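Local coordinates for protein CRISPR system Cmr subunit Cmr1-1 (Pyrococcus furiosus, PDB 4W8Z) that binds RNA and, together with Cmr6, caps the elongated type III-B Cmr ribonucleoprotein complex of CRISPR antiviral defence, at residues Trp45-Ala50 with Glu63-Val68; Lys89-Lys94 with Gly115-Tyr120; Phe225-Val230 with Lys301-Thr306. All coordinates share one frame; numbering follows the deposited sequence.

Contact 1 of 3, residues Trp45-Ala50 with Glu63-Val68; sequences WFRALA and EIENQV
The Phe46 ring meets Ile64 at its edge, where CZ lies 3.9 Å from Ile64 CG2 and the two side chains cross at about a right angle. Ala50 CB, one turn further along Phe46's own helix, sits over one face, towards the rim. Phe46 CE2 comes to 3.6 Å from Glu65 CA and CZ to 4.3 Å from Val68 CG2, both at an oblique angle to the ring. The first torsion sets Phe46 CG anti to the backbone N (chi1 170°). Ser145 of helix 136-152 also touches the Phe46 side chain.

The second flat group is the Arg47 guanidinium, whose plane is turned 49° from the Glu65 carboxylate. Glu65 OE2 lies 3.6 Å from Arg47 NE, a long salt bridge; the oxygen is well out of the guanidinium plane and no N-H points at it. OE2 also lies beside Arg47 CD. Glu65 finds its stronger partner in Arg43, whose NE pairs with OE1, while Lys62 makes a weak, long ion pair with OE2.

Segments 45-50 and 63-68, whose axes make 138° between their N-to-C directions, are thus joined by an apolar ring and a buried carboxylate. With Arg43, Arg47 and Lys62 nearby, Glu65 is probably ionised, and it meets Arg47 through charge attraction without a directed bond.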
ATOM      1  N   TRP A  45       7.254  -5.366  -1.080  1.00 76.65           N
ATOM      2  CA  TRP A  45       7.953  -4.092  -1.048  1.00 70.63           C
ATOM      3  C   TRP A  45       9.439  -4.235  -1.312  1.00 72.89           C
ATOM      4  O   TRP A  45      10.083  -3.286  -1.755  1.00 78.56           O
ATOM      5  CB  TRP A  45       7.709  -3.385   0.288  1.00 69.82           C
ATOM      6  CG  TRP A  45       6.517  -2.504   0.205  1.00 66.19           C
ATOM      7  CD1 TRP A  45       5.300  -2.708   0.786  1.00 67.68           C
ATOM      8  CD2 TRP A  45       6.403  -1.299  -0.558  1.00 65.24           C
ATOM      9  NE1 TRP A  45       4.441  -1.692   0.450  1.00 75.57           N
ATOM     10  CE2 TRP A  45       5.093  -0.813  -0.376  1.00 69.03           C
ATOM     11  CE3 TRP A  45       7.285  -0.579  -1.373  1.00 70.81           C
ATOM     12  CZ2 TRP A  45       4.640   0.363  -0.975  1.00 70.71           C
ATOM     13  CZ3 TRP A  45       6.836   0.588  -1.966  1.00 75.25           C
ATOM     14  CH2 TRP A  45       5.523   1.048  -1.763  1.00 73.44           C
ATOM     15  N   PHE A  46       9.987  -5.416  -1.058  1.00 75.45           N
ATOM     16  CA  PHE A  46      11.377  -5.661  -1.407  1.00 76.55           C
ATOM     17  C   PHE A  46      11.547  -5.585  -2.917  1.00 72.81           C
ATOM     18  O   PHE A  46      12.533  -5.050  -3.416  1.00 73.26           O
ATOM     19  CB  PHE A  46      11.852  -7.020  -0.895  1.00 74.82           C
ATOM     20  CG  PHE A  46      13.189  -7.423  -1.434  1.00 77.45           C
ATOM     21  CD1 PHE A  46      14.350  -6.898  -0.897  1.00 76.32           C
ATOM     22  CD2 PHE A  46      13.285  -8.313  -2.489  1.00 86.30           C
ATOM     23  CE1 PHE A  46      15.583  -7.259  -1.398  1.00 85.57           C
ATOM     24  CE2 PHE A  46      14.513  -8.678  -2.995  1.00 86.02           C
ATOM     25  CZ  PHE A  46      15.666  -8.151  -2.448  1.00 85.31           C
ATOM     26  N   ARG A  47      10.574  -6.127  -3.640  1.00 77.67           N
ATOM     27  CA  ARG A  47      10.630  -6.158  -5.094  1.00 75.51           C
ATOM     28  C   ARG A  47      10.525  -4.755  -5.671  1.00 74.44           C
ATOM     29  O   ARG A  47      11.136  -4.445  -6.690  1.00 77.89           O
ATOM     30  CB  ARG A  47       9.518  -7.037  -5.660  1.00 76.94           C
ATOM     31  CG  ARG A  47       9.536  -8.471  -5.172  1.00 82.77           C
ATOM     32  CD  ARG A  47       8.705  -9.341  -6.094  1.00 92.28           C
ATOM     33  NE  ARG A  47       9.052  -9.074  -7.488  1.00110.74           N
ATOM     34  CZ  ARG A  47       8.705  -9.844  -8.514  1.00111.07           C
ATOM     35  NH1 ARG A  47       7.997 -10.948  -8.314  1.00126.93           N
ATOM     36  NH2 ARG A  47       9.074  -9.508  -9.742  1.00102.93           N
ATOM     37  N   ALA A  48       9.743  -3.909  -5.009  1.00 70.85           N
ATOM     38  CA  ALA A  48       9.555  -2.535  -5.456  1.00 69.44           C
ATOM     39  C   ALA A  48      10.817  -1.712  -5.225  1.00 73.85           C
ATOM     40  O   ALA A  48      11.146  -0.829  -6.017  1.00 79.57           O
ATOM     41  CB  ALA A  48       8.369  -1.903  -4.746  1.00 71.54           C
ATOM     42  N   LEU A  49      11.522  -2.001  -4.135  1.00 77.98           N
ATOM     43  CA  LEU A  49      12.780  -1.321  -3.844  1.00 82.61           C
ATOM     44  C   LEU A  49      13.886  -1.808  -4.772  1.00 75.16           C
ATOM     45  O   LEU A  49      14.470  -1.028  -5.522  1.00 79.96           O
ATOM     46  CB  LEU A  49      13.199  -1.534  -2.386  1.00 75.95           C
ATOM     47  CG  LEU A  49      12.306  -0.949  -1.291  1.00 71.02           C
ATOM     48  CD1 LEU A  49      12.994  -1.043   0.064  1.00 65.37           C
ATOM     49  CD2 LEU A  49      11.920   0.488  -1.603  1.00 66.16           C
ATOM     50  N   ALA A  50      14.165  -3.106  -4.711  1.00 74.97           N
ATOM     51  CA  ALA A  50      15.239  -3.701  -5.499  1.00 81.50           C
ATOM     52  C   ALA A  50      14.985  -3.553  -6.996  1.00 83.97           C
ATOM     53  O   ALA A  50      15.907  -3.268  -7.762  1.00 88.75           O
ATOM     54  CB  ALA A  50      15.413  -5.169  -5.132  1.00 78.65           C
ATOM     55  N   GLU A  63      16.102 -13.908  -8.298  1.00119.78           N
ATOM     56  CA  GLU A  63      17.204 -14.625  -7.669  1.00126.23           C
ATOM     57  C   GLU A  63      17.458 -14.096  -6.262  1.00124.26           C
ATOM     58  O   GLU A  63      17.530 -14.864  -5.302  1.00129.25           O
ATOM     59  CB  GLU A  63      18.474 -14.515  -8.515  1.00137.53           C
ATOM     60  CG  GLU A  63      18.399 -15.244  -9.846  1.00147.60           C
ATOM     61  CD  GLU A  63      19.629 -15.021 -10.706  1.00150.26           C
ATOM     62  OE1 GLU A  63      19.617 -15.445 -11.881  1.00150.55           O
ATOM     63  OE2 GLU A  63      20.606 -14.422 -10.207  1.00148.29           O
ATOM     64  N   ILE A  64      17.580 -12.777  -6.148  1.00112.68           N
ATOM     65  CA  ILE A  64      17.841 -12.141  -4.866  1.00102.83           C
ATOM     66  C   ILE A  64      16.635 -12.252  -3.937  1.00101.65           C
ATOM     67  O   ILE A  64      16.791 -12.466  -2.734  1.00 95.62           O
ATOM     68  CB  ILE A  64      18.221 -10.661  -5.043  1.00 99.71           C
ATOM     69  CG1 ILE A  64      19.243 -10.519  -6.171  1.00108.96           C
ATOM     70  CG2 ILE A  64      18.752 -10.080  -3.735  1.00 95.30           C
ATOM     71  CD1 ILE A  64      20.228  -9.388  -5.978  1.00117.46           C
ATOM     72  N   GLU A  65      15.434 -12.117  -4.499  1.00 99.59           N
ATOM     73  CA  GLU A  65      14.206 -12.223  -3.710  1.00102.97           C
ATOM     74  C   GLU A  65      14.097 -13.577  -3.017  1.00114.85           C
ATOM     75  O   GLU A  65      13.819 -13.651  -1.819  1.00119.62           O
ATOM     76  CB  GLU A  65      12.968 -12.000  -4.579  1.00 99.50           C
ATOM     77  CG  GLU A  65      11.667 -12.256  -3.830  1.00 98.44           C
ATOM     78  CD  GLU A  65      10.458 -12.290  -4.739  1.00102.52           C
ATOM     79  OE1 GLU A  65       9.366 -12.674  -4.263  1.00106.09           O
ATOM     80  OE2 GLU A  65      10.598 -11.936  -5.928  1.00102.44           O
ATOM     81  N   ASN A  66      14.309 -14.647  -3.777  1.00118.24           N
ATOM     82  CA  ASN A  66      14.329 -15.986  -3.206  1.00119.63           C
ATOM     83  C   ASN A  66      15.491 -16.135  -2.236  1.00116.80           C
ATOM     84  O   ASN A  66      15.379 -16.812  -1.217  1.00116.74           O
ATOM     85  CB  ASN A  66      14.420 -17.046  -4.306  1.00124.51           C
ATOM     86  CG  ASN A  66      13.125 -17.196  -5.080  1.00128.29           C
ATOM     87  OD1 ASN A  66      12.047 -16.884  -4.574  1.00124.96           O
ATOM     88  ND2 ASN A  66      13.225 -17.684  -6.313  1.00128.18           N
ATOM     89  N   GLN A  67      16.604 -15.484  -2.552  1.00114.47           N
ATOM     90  CA  GLN A  67      17.801 -15.587  -1.730  1.00114.97           C
ATOM     91  C   GLN A  67      17.586 -14.950  -0.356  1.00116.93           C
ATOM     92  O   GLN A  67      18.213 -15.347   0.626  1.00123.71           O
ATOM     93  CB  GLN A  67      18.990 -14.940  -2.437  1.00120.07           C
ATOM     94  CG  GLN A  67      20.328 -15.552  -2.074  1.00129.37           C
ATOM     95  CD  GLN A  67      21.477 -14.953  -2.862  1.00134.20           C
ATOM     96  OE1 GLN A  67      21.285 -14.032  -3.658  1.00130.22           O
ATOM     97  NE2 GLN A  67      22.681 -15.476  -2.647  1.00134.89           N
ATOM     98  N   VAL A  68      16.695 -13.966  -0.287  1.00111.78           N
ATOM     99  CA  VAL A  68      16.382 -13.316   0.981  1.00 99.79           C
ATOM    100  C   VAL A  68      15.190 -13.979   1.669  1.00 97.91           C
ATOM    101  O   VAL A  68      15.259 -14.321   2.849  1.00102.69           O
ATOM    102  CB  VAL A  68      16.078 -11.813   0.795  1.00 92.19           C
ATOM    103  CG1 VAL A  68      15.695 -11.183   2.125  1.00 89.20           C
ATOM    104  CG2 VAL A  68      17.271 -11.091   0.186  1.00 90.51           C
TER

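Contact 2 of 3, residues Lys89-Lys94 with Gly115-Tyr120; sequences KRLNLK and GTITHY
Leu91 and Tyr120 form the tight side of this contact. Leu91 CD1 lies over one face of the Tyr120 ring, 4.0 Å from CD1 of that ring, and the two side chains cross at about a right angle. Tyr120 CG stands between the backbone N and the carbonyl carbon (chi1 73°), and the ring lies beside residues 89-91; Arg90 O ends up in the ring plane at its edge, 3.7 Å from Tyr120 CE1. Leu91 CD2 also touches CG1 of Ile117, a buried residue packed on Ile108 and Leu111 of helix 106-113. The Tyr120 ring further meets that of His21.

Lys89 and Tyr120 are a hydrogen-bonded antiparallel pair, with Lys89 N 2.9 Å from Tyr120 O and Tyr120 N donating back to Lys89 O. Beyond them Thr118 O takes a good bond from Leu91 N at 2.9 Å and a weak, bent one from Arg90 NH2.

The solvent side is looser. Arg90 and His119, a non-hydrogen-bonded pair, are both exposed; Arg90 CD makes a CH-pi contact over the imidazole face, 4.2 Å from the ring centroid, while Thr118 CB lies over one face of the guanidinium, toward its rim. His119 ND1 shares a hydrogen bond with Thr118 OG1.

Asn92 OD1 accepts from Lys94 N in a capping bond ahead of helix 95-99, and Gly115 closes helix 106-113 with a Schellman motif. The arrangement is a short two-stranded antiparallel ribbon bracketing a mostly helical insert within the RAMP superfamily region.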
ATOM      1  N   LYS A  89     -11.747  -7.506  17.749  1.00103.81           N
ATOM      2  CA  LYS A  89     -12.912  -6.924  18.406  1.00 93.91           C
ATOM      3  C   LYS A  89     -14.160  -7.091  17.550  1.00 99.94           C
ATOM      4  O   LYS A  89     -14.066  -7.334  16.350  1.00 97.28           O
ATOM      5  CB  LYS A  89     -12.673  -5.446  18.710  1.00 90.98           C
ATOM      6  CG  LYS A  89     -11.429  -5.169  19.547  1.00 91.99           C
ATOM      7  CD  LYS A  89     -11.564  -5.731  20.951  1.00 90.54           C
ATOM      8  CE  LYS A  89     -10.454  -5.225  21.859  1.00 94.41           C
ATOM      9  NZ  LYS A  89      -9.110  -5.740  21.479  1.00100.07           N
ATOM     10  N   ARG A  90     -15.326  -6.960  18.177  1.00117.90           N
ATOM     11  CA  ARG A  90     -16.602  -7.148  17.494  1.00118.36           C
ATOM     12  C   ARG A  90     -16.849  -6.040  16.476  1.00113.84           C
ATOM     13  O   ARG A  90     -16.599  -4.865  16.751  1.00111.84           O
ATOM     14  CB  ARG A  90     -17.746  -7.198  18.509  1.00126.92           C
ATOM     15  CG  ARG A  90     -18.998  -7.892  18.006  1.00139.51           C
ATOM     16  CD  ARG A  90     -18.703  -9.330  17.618  1.00145.43           C
ATOM     17  NE  ARG A  90     -19.921 -10.076  17.314  1.00148.58           N
ATOM     18  CZ  ARG A  90     -20.538 -10.052  16.137  1.00151.18           C
ATOM     19  NH1 ARG A  90     -21.641 -10.763  15.953  1.00149.29           N
ATOM     20  NH2 ARG A  90     -20.053  -9.315  15.144  1.00149.72           N
ATOM     21  N   LEU A  91     -17.339  -6.418  15.300  1.00114.77           N
ATOM     22  CA  LEU A  91     -17.587  -5.457  14.231  1.00102.64           C
ATOM     23  C   LEU A  91     -18.964  -4.810  14.358  1.00108.47           C
ATOM     24  O   LEU A  91     -19.983  -5.499  14.413  1.00115.45           O
ATOM     25  CB  LEU A  91     -17.454  -6.131  12.864  1.00 94.48           C
ATOM     26  CG  LEU A  91     -17.774  -5.254  11.648  1.00 90.60           C
ATOM     27  CD1 LEU A  91     -16.782  -4.108  11.535  1.00 91.47           C
ATOM     28  CD2 LEU A  91     -17.795  -6.075  10.370  1.00 88.02           C
ATOM     29  N   ASN A  92     -18.978  -3.481  14.403  1.00109.51           N
ATOM     30  CA  ASN A  92     -20.218  -2.714  14.429  1.00111.02           C
ATOM     31  C   ASN A  92     -20.602  -2.256  13.022  1.00109.72           C
ATOM     32  O   ASN A  92     -19.917  -1.430  12.420  1.00104.55           O
ATOM     33  CB  ASN A  92     -20.073  -1.515  15.372  1.00108.96           C
ATOM     34  CG  ASN A  92     -21.334  -0.673  15.457  1.00114.49           C
ATOM     35  OD1 ASN A  92     -22.398  -1.068  14.982  1.00121.55           O
ATOM     36  ND2 ASN A  92     -21.218   0.495  16.078  1.00114.44           N
ATOM     37  N   LEU A  93     -21.702  -2.792  12.503  1.00107.51           N
ATOM     38  CA  LEU A  93     -22.113  -2.512  11.131  1.00109.64           C
ATOM     39  C   LEU A  93     -22.654  -1.093  10.963  1.00112.52           C
ATOM     40  O   LEU A  93     -22.785  -0.598   9.841  1.00105.41           O
ATOM     41  CB  LEU A  93     -23.156  -3.533  10.673  1.00104.90           C
ATOM     42  CG  LEU A  93     -22.628  -4.964  10.563  1.00108.06           C
ATOM     43  CD1 LEU A  93     -23.696  -5.893  10.015  1.00106.42           C
ATOM     44  CD2 LEU A  93     -21.375  -5.008   9.697  1.00105.71           C
ATOM     45  N   LYS A  94     -22.956  -0.438  12.080  1.00113.21           N
ATOM     46  CA  LYS A  94     -23.403   0.950  12.054  1.00103.91           C
ATOM     47  C   LYS A  94     -22.260   1.882  11.659  1.00108.63           C
ATOM     48  O   LYS A  94     -22.490   3.012  11.235  1.00110.07           O
ATOM     49  CB  LYS A  94     -23.969   1.359  13.417  1.00102.20           C
ATOM     50  N   GLY A 115     -22.481 -12.022   7.454  1.00 92.43           N
ATOM     51  CA  GLY A 115     -21.942 -12.755   8.585  1.00 87.52           C
ATOM     52  C   GLY A 115     -20.675 -13.534   8.277  1.00 94.01           C
ATOM     53  O   GLY A 115     -20.266 -14.391   9.058  1.00 91.71           O
ATOM     54  N   THR A 116     -20.043 -13.237   7.144  1.00 96.89           N
ATOM     55  CA  THR A 116     -18.813 -13.925   6.759  1.00 87.66           C
ATOM     56  C   THR A 116     -17.640 -13.488   7.643  1.00 92.44           C
ATOM     57  O   THR A 116     -16.697 -14.252   7.867  1.00 92.46           O
ATOM     58  CB  THR A 116     -18.480 -13.679   5.275  1.00 86.14           C
ATOM     59  OG1 THR A 116     -19.600 -14.065   4.468  1.00 92.21           O
ATOM     60  CG2 THR A 116     -17.265 -14.488   4.847  1.00 85.10           C
ATOM     61  N   ILE A 117     -17.701 -12.261   8.151  1.00 87.39           N
ATOM     62  CA  ILE A 117     -16.735 -11.807   9.145  1.00 91.96           C
ATOM     63  C   ILE A 117     -17.461 -11.213  10.349  1.00 93.96           C
ATOM     64  O   ILE A 117     -18.518 -10.596  10.206  1.00 91.05           O
ATOM     65  CB  ILE A 117     -15.745 -10.768   8.569  1.00 91.07           C
ATOM     66  CG1 ILE A 117     -16.475  -9.513   8.100  1.00 89.33           C
ATOM     67  CG2 ILE A 117     -14.938 -11.365   7.425  1.00 97.20           C
ATOM     68  CD1 ILE A 117     -15.559  -8.487   7.469  1.00 85.60           C
ATOM     69  N   THR A 118     -16.893 -11.412  11.535  1.00 89.55           N
ATOM     70  CA  THR A 118     -17.501 -10.918  12.764  1.00 90.43           C
ATOM     71  C   THR A 118     -16.540 -10.042  13.558  1.00 93.51           C
ATOM     72  O   THR A 118     -16.964  -9.163  14.311  1.00 90.65           O
ATOM     73  CB  THR A 118     -17.983 -12.077  13.661  1.00 92.22           C
ATOM     74  OG1 THR A 118     -17.004 -13.124  13.663  1.00 97.10           O
ATOM     75  CG2 THR A 118     -19.299 -12.629  13.146  1.00 90.66           C
ATOM     76  N   HIS A 119     -15.245 -10.278  13.381  1.00 97.62           N
ATOM     77  CA  HIS A 119     -14.236  -9.508  14.096  1.00 93.90           C
ATOM     78  C   HIS A 119     -13.208  -8.873  13.163  1.00 91.54           C
ATOM     79  O   HIS A 119     -13.004  -9.325  12.036  1.00 97.96           O
ATOM     80  CB  HIS A 119     -13.527 -10.391  15.125  1.00 94.99           C
ATOM     81  CG  HIS A 119     -14.446 -10.982  16.147  1.00103.96           C
ATOM     82  ND1 HIS A 119     -15.273 -12.049  15.875  1.00100.51           N
ATOM     83  CD2 HIS A 119     -14.666 -10.653  17.443  1.00105.48           C
ATOM     84  CE1 HIS A 119     -15.964 -12.354  16.961  1.00102.27           C
ATOM     85  NE2 HIS A 119     -15.615 -11.523  17.924  1.00102.54           N
ATOM     86  N   TYR A 120     -12.565  -7.820  13.655  1.00 86.20           N
ATOM     87  CA  TYR A 120     -11.508  -7.135  12.921  1.00 83.66           C
ATOM     88  C   TYR A 120     -10.493  -6.588  13.913  1.00 89.29           C
ATOM     89  O   TYR A 120     -10.643  -6.767  15.123  1.00 89.01           O
ATOM     90  CB  TYR A 120     -12.080  -6.007  12.053  1.00 78.51           C
ATOM     91  CG  TYR A 120     -12.542  -4.780  12.821  1.00 75.75           C
ATOM     92  CD1 TYR A 120     -13.562  -4.857  13.758  1.00 77.06           C
ATOM     93  CD2 TYR A 120     -11.971  -3.537  12.587  1.00 83.39           C
ATOM     94  CE1 TYR A 120     -13.984  -3.734  14.454  1.00 77.33           C
ATOM     95  CE2 TYR A 120     -12.392  -2.414  13.269  1.00 78.95           C
ATOM     96  CZ  TYR A 120     -13.394  -2.515  14.201  1.00 80.83           C
ATOM     97  OH  TYR A 120     -13.798  -1.387  14.877  1.00 83.33           O
TER

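Contact 3 of 3, residues Phe225-Val230 with Lys301-Thr306; sequences FSDVEV and KFFQST
Lys301 NZ is gripped by three carboxylate oxygens: both oxygens of Glu229, in a salt bridge whose individual hydrogen bonds are weak, and Asp326 OD2. NZ lies 3.2 Å from Glu229 OE1. The pair belongs to an antiparallel strand pairing in the sheet of the Cmr1-like C-terminal family region, which belongs to the RAMP clan; here strand 226-231 runs beside the end of strand 294-302. The lysine chain bends at chi3 (-76°), turning CE to within 3.6 Å of Glu229 OE2. Glu229 OE1 has a stronger partner in Lys337, so opposite charges here form a buried network rather than an isolated couple.

Asp227 and Lys301 are the hydrogen-bonded pair: Lys301 N lies 2.8 Å from Asp227 O, and Asp227 N donates back to Lys301 O. The next backbone bond, two residues along, runs from Phe303 N to Phe225 O (3.2 Å). Between them, Ser226 and Phe302 form a non-hydrogen-bonded pair, and Ser226 CA makes a CA-H...O contact with Lys301 O.

The faces differ in character. Ser226 and Phe302 point to one, where Phe302 meets Trp285 edge-to-face and Ser226 OG bonds to Leu223 O. Asp227 and Lys301 point to the other, with Asp227 CB packed against Lys301 CE. Asp227 OD1 takes weak hydrogen bonds from Gly341 N and Trp342 N, and OD2 a weak, long ion pair with Lys337. Just past the strand, Phe303 sends its ring edge at this carboxylate, which stands almost perpendicular to the ring (87°): its CG lies in the ring plane, and Asp227 OD2 is 3.7 Å from Phe303 CE2.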
ATOM      1  N   PHE A 225       9.969   4.655  -9.699  1.00 77.01           N
ATOM      2  CA  PHE A 225       9.040   5.193 -10.680  1.00 77.65           C
ATOM      3  C   PHE A 225       7.625   5.243 -10.132  1.00 75.33           C
ATOM      4  O   PHE A 225       6.728   4.564 -10.633  1.00 85.15           O
ATOM      5  CB  PHE A 225       9.098   4.370 -11.966  1.00 79.33           C
ATOM      6  CG  PHE A 225      10.420   4.467 -12.676  1.00 92.05           C
ATOM      7  CD1 PHE A 225      10.746   5.600 -13.405  1.00 89.62           C
ATOM      8  CD2 PHE A 225      11.346   3.438 -12.596  1.00 90.87           C
ATOM      9  CE1 PHE A 225      11.961   5.701 -14.049  1.00 86.73           C
ATOM     10  CE2 PHE A 225      12.564   3.535 -13.238  1.00 92.62           C
ATOM     11  CZ  PHE A 225      12.871   4.667 -13.965  1.00 92.92           C
ATOM     12  N   SER A 226       7.436   6.058  -9.101  1.00 68.06           N
ATOM     13  CA  SER A 226       6.125   6.225  -8.489  1.00 72.58           C
ATOM     14  C   SER A 226       5.921   7.660  -8.012  1.00 74.32           C
ATOM     15  O   SER A 226       6.876   8.423  -7.902  1.00 77.72           O
ATOM     16  CB  SER A 226       5.950   5.250  -7.319  1.00 66.33           C
ATOM     17  OG  SER A 226       6.820   5.572  -6.249  1.00 67.24           O
ATOM     18  N   ASP A 227       4.672   8.025  -7.744  1.00 73.11           N
ATOM     19  CA  ASP A 227       4.361   9.325  -7.165  1.00 74.62           C
ATOM     20  C   ASP A 227       3.726   9.148  -5.804  1.00 74.83           C
ATOM     21  O   ASP A 227       2.779   8.380  -5.654  1.00 87.31           O
ATOM     22  CB  ASP A 227       3.425  10.126  -8.068  1.00 85.58           C
ATOM     23  CG  ASP A 227       4.162  10.858  -9.173  1.00 95.79           C
ATOM     24  OD1 ASP A 227       5.410  10.779  -9.216  1.00 85.09           O
ATOM     25  OD2 ASP A 227       3.486  11.521  -9.989  1.00107.23           O
ATOM     26  N   VAL A 228       4.249   9.855  -4.811  1.00 74.31           N
ATOM     27  CA  VAL A 228       3.687   9.807  -3.472  1.00 73.28           C
ATOM     28  C   VAL A 228       3.223  11.199  -3.079  1.00 67.04           C
ATOM     29  O   VAL A 228       3.977  12.163  -3.186  1.00 71.15           O
ATOM     30  CB  VAL A 228       4.703   9.275  -2.436  1.00 69.84           C
ATOM     31  CG1 VAL A 228       4.060   9.186  -1.066  1.00 65.94           C
ATOM     32  CG2 VAL A 228       5.228   7.912  -2.853  1.00 60.65           C
ATOM     33  N   GLU A 229       1.972  11.294  -2.641  1.00 72.99           N
ATOM     34  CA  GLU A 229       1.368  12.567  -2.263  1.00 73.03           C
ATOM     35  C   GLU A 229       0.648  12.453  -0.928  1.00 69.32           C
ATOM     36  O   GLU A 229       0.204  11.372  -0.542  1.00 74.51           O
ATOM     37  CB  GLU A 229       0.383  13.033  -3.333  1.00 81.36           C
ATOM     38  CG  GLU A 229       0.998  13.270  -4.692  1.00 97.57           C
ATOM     39  CD  GLU A 229      -0.039  13.327  -5.798  1.00111.21           C
ATOM     40  OE1 GLU A 229       0.252  13.934  -6.850  1.00121.38           O
ATOM     41  OE2 GLU A 229      -1.138  12.757  -5.623  1.00110.48           O
ATOM     42  N   VAL A 230       0.529  13.574  -0.226  1.00 65.67           N
ATOM     43  CA  VAL A 230      -0.232  13.620   1.017  1.00 65.37           C
ATOM     44  C   VAL A 230      -1.167  14.829   1.038  1.00 73.73           C
ATOM     45  O   VAL A 230      -0.982  15.789   0.287  1.00 68.80           O
ATOM     46  CB  VAL A 230       0.684  13.686   2.261  1.00 65.32           C
ATOM     47  CG1 VAL A 230       1.635  12.498   2.308  1.00 57.92           C
ATOM     48  CG2 VAL A 230       1.452  15.000   2.282  1.00 63.14           C
ATOM     49  N   LYS A 301       1.039   6.390  -6.521  1.00 73.07           N
ATOM     50  CA  LYS A 301       0.727   6.012  -7.901  1.00 68.32           C
ATOM     51  C   LYS A 301       1.903   5.288  -8.563  1.00 67.06           C
ATOM     52  O   LYS A 301       3.009   5.818  -8.607  1.00 70.36           O
ATOM     53  CB  LYS A 301       0.345   7.253  -8.712  1.00 65.01           C
ATOM     54  CG  LYS A 301      -1.053   7.770  -8.419  1.00 64.42           C
ATOM     55  CD  LYS A 301      -1.297   9.151  -9.007  1.00 65.20           C
ATOM     56  CE  LYS A 301      -0.616  10.222  -8.178  1.00 69.33           C
ATOM     57  NZ  LYS A 301      -1.018  11.599  -8.589  1.00 80.57           N
ATOM     58  N   PHE A 302       1.663   4.080  -9.075  1.00 67.44           N
ATOM     59  CA  PHE A 302       2.736   3.256  -9.643  1.00 70.69           C
ATOM     60  C   PHE A 302       2.775   3.266 -11.170  1.00 78.82           C
ATOM     61  O   PHE A 302       1.833   2.815 -11.815  1.00 85.28           O
ATOM     62  CB  PHE A 302       2.599   1.805  -9.175  1.00 70.30           C
ATOM     63  CG  PHE A 302       2.760   1.621  -7.701  1.00 75.68           C
ATOM     64  CD1 PHE A 302       4.019   1.619  -7.126  1.00 75.78           C
ATOM     65  CD2 PHE A 302       1.654   1.429  -6.888  1.00 75.22           C
ATOM     66  CE1 PHE A 302       4.173   1.445  -5.768  1.00 84.48           C
ATOM     67  CE2 PHE A 302       1.800   1.250  -5.528  1.00 74.80           C
ATOM     68  CZ  PHE A 302       3.061   1.257  -4.965  1.00 85.47           C
ATOM     69  N   PHE A 303       3.875   3.737 -11.749  1.00 80.50           N
ATOM     70  CA  PHE A 303       3.994   3.784 -13.204  1.00 81.11           C
ATOM     71  C   PHE A 303       4.942   2.703 -13.716  1.00 83.91           C
ATOM     72  O   PHE A 303       6.105   2.668 -13.324  1.00 99.01           O
ATOM     73  CB  PHE A 303       4.475   5.166 -13.662  1.00 82.11           C
ATOM     74  CG  PHE A 303       3.642   6.309 -13.134  1.00 92.95           C
ATOM     75  CD1 PHE A 303       2.341   6.495 -13.574  1.00 87.65           C
ATOM     76  CD2 PHE A 303       4.164   7.201 -12.207  1.00 95.66           C
ATOM     77  CE1 PHE A 303       1.573   7.539 -13.096  1.00 87.63           C
ATOM     78  CE2 PHE A 303       3.400   8.250 -11.727  1.00 85.62           C
ATOM     79  CZ  PHE A 303       2.103   8.418 -12.173  1.00 88.20           C
ATOM     80  N   GLN A 304       4.442   1.818 -14.578  1.00 88.32           N
ATOM     81  CA  GLN A 304       5.285   0.791 -15.193  1.00 94.23           C
ATOM     82  C   GLN A 304       4.876   0.500 -16.639  1.00101.94           C
ATOM     83  O   GLN A 304       4.000   1.165 -17.186  1.00105.43           O
ATOM     84  CB  GLN A 304       5.253  -0.502 -14.372  1.00 97.63           C
ATOM     85  CG  GLN A 304       3.989  -1.331 -14.536  1.00 99.13           C
ATOM     86  CD  GLN A 304       3.083  -1.249 -13.331  1.00100.77           C
ATOM     87  OE1 GLN A 304       2.447  -0.223 -13.087  1.00111.63           O
ATOM     88  NE2 GLN A 304       3.013  -2.334 -12.568  1.00 98.97           N
ATOM     89  N   SER A 305       5.513  -0.499 -17.247  1.00104.95           N
ATOM     90  CA  SER A 305       5.293  -0.820 -18.657  1.00104.17           C
ATOM     91  C   SER A 305       4.066  -1.694 -18.909  1.00111.17           C
ATOM     92  O   SER A 305       3.362  -1.505 -19.902  1.00115.03           O
ATOM     93  CB  SER A 305       6.525  -1.513 -19.237  1.00104.53           C
ATOM     94  OG  SER A 305       7.656  -0.665 -19.178  1.00110.11           O
ATOM     95  N   THR A 306       3.829  -2.659 -18.024  1.00116.34           N
ATOM     96  CA  THR A 306       2.683  -3.557 -18.147  1.00122.97           C
ATOM     97  C   THR A 306       1.365  -2.787 -18.135  1.00128.85           C
ATOM     98  O   THR A 306       1.145  -1.927 -17.281  1.00125.92           O
ATOM     99  CB  THR A 306       2.662  -4.611 -17.012  1.00124.27           C
ATOM    100  OG1 THR A 306       3.714  -5.561 -17.220  1.00127.04           O
ATOM    101  CG2 THR A 306       1.328  -5.348 -16.974  1.00119.49           C
TER

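Contacts 1 and 3 are buried, whereas contact 2 lies at the surface, its centre 34 to 36 Å from those of the other two and on the opposite side of the chain's centre. Contact 1 joins two helices with no hydrogen bond between the segments, mainly through side chains; contacts 2 and 3 are antiparallel strand pairings held first by backbone bonds. Charge is used differently too: buried carboxylates meet cations in contacts 1 and 3, while in contact 2 an exposed arginine lies against a histidine ring. Contacts 1 and 2 share the N-terminal RAMP family region and contact 3 the C-terminal one, yet 1 and 3 touch, Trp45 CH2 lying 4.0 Å from Phe302 CZ.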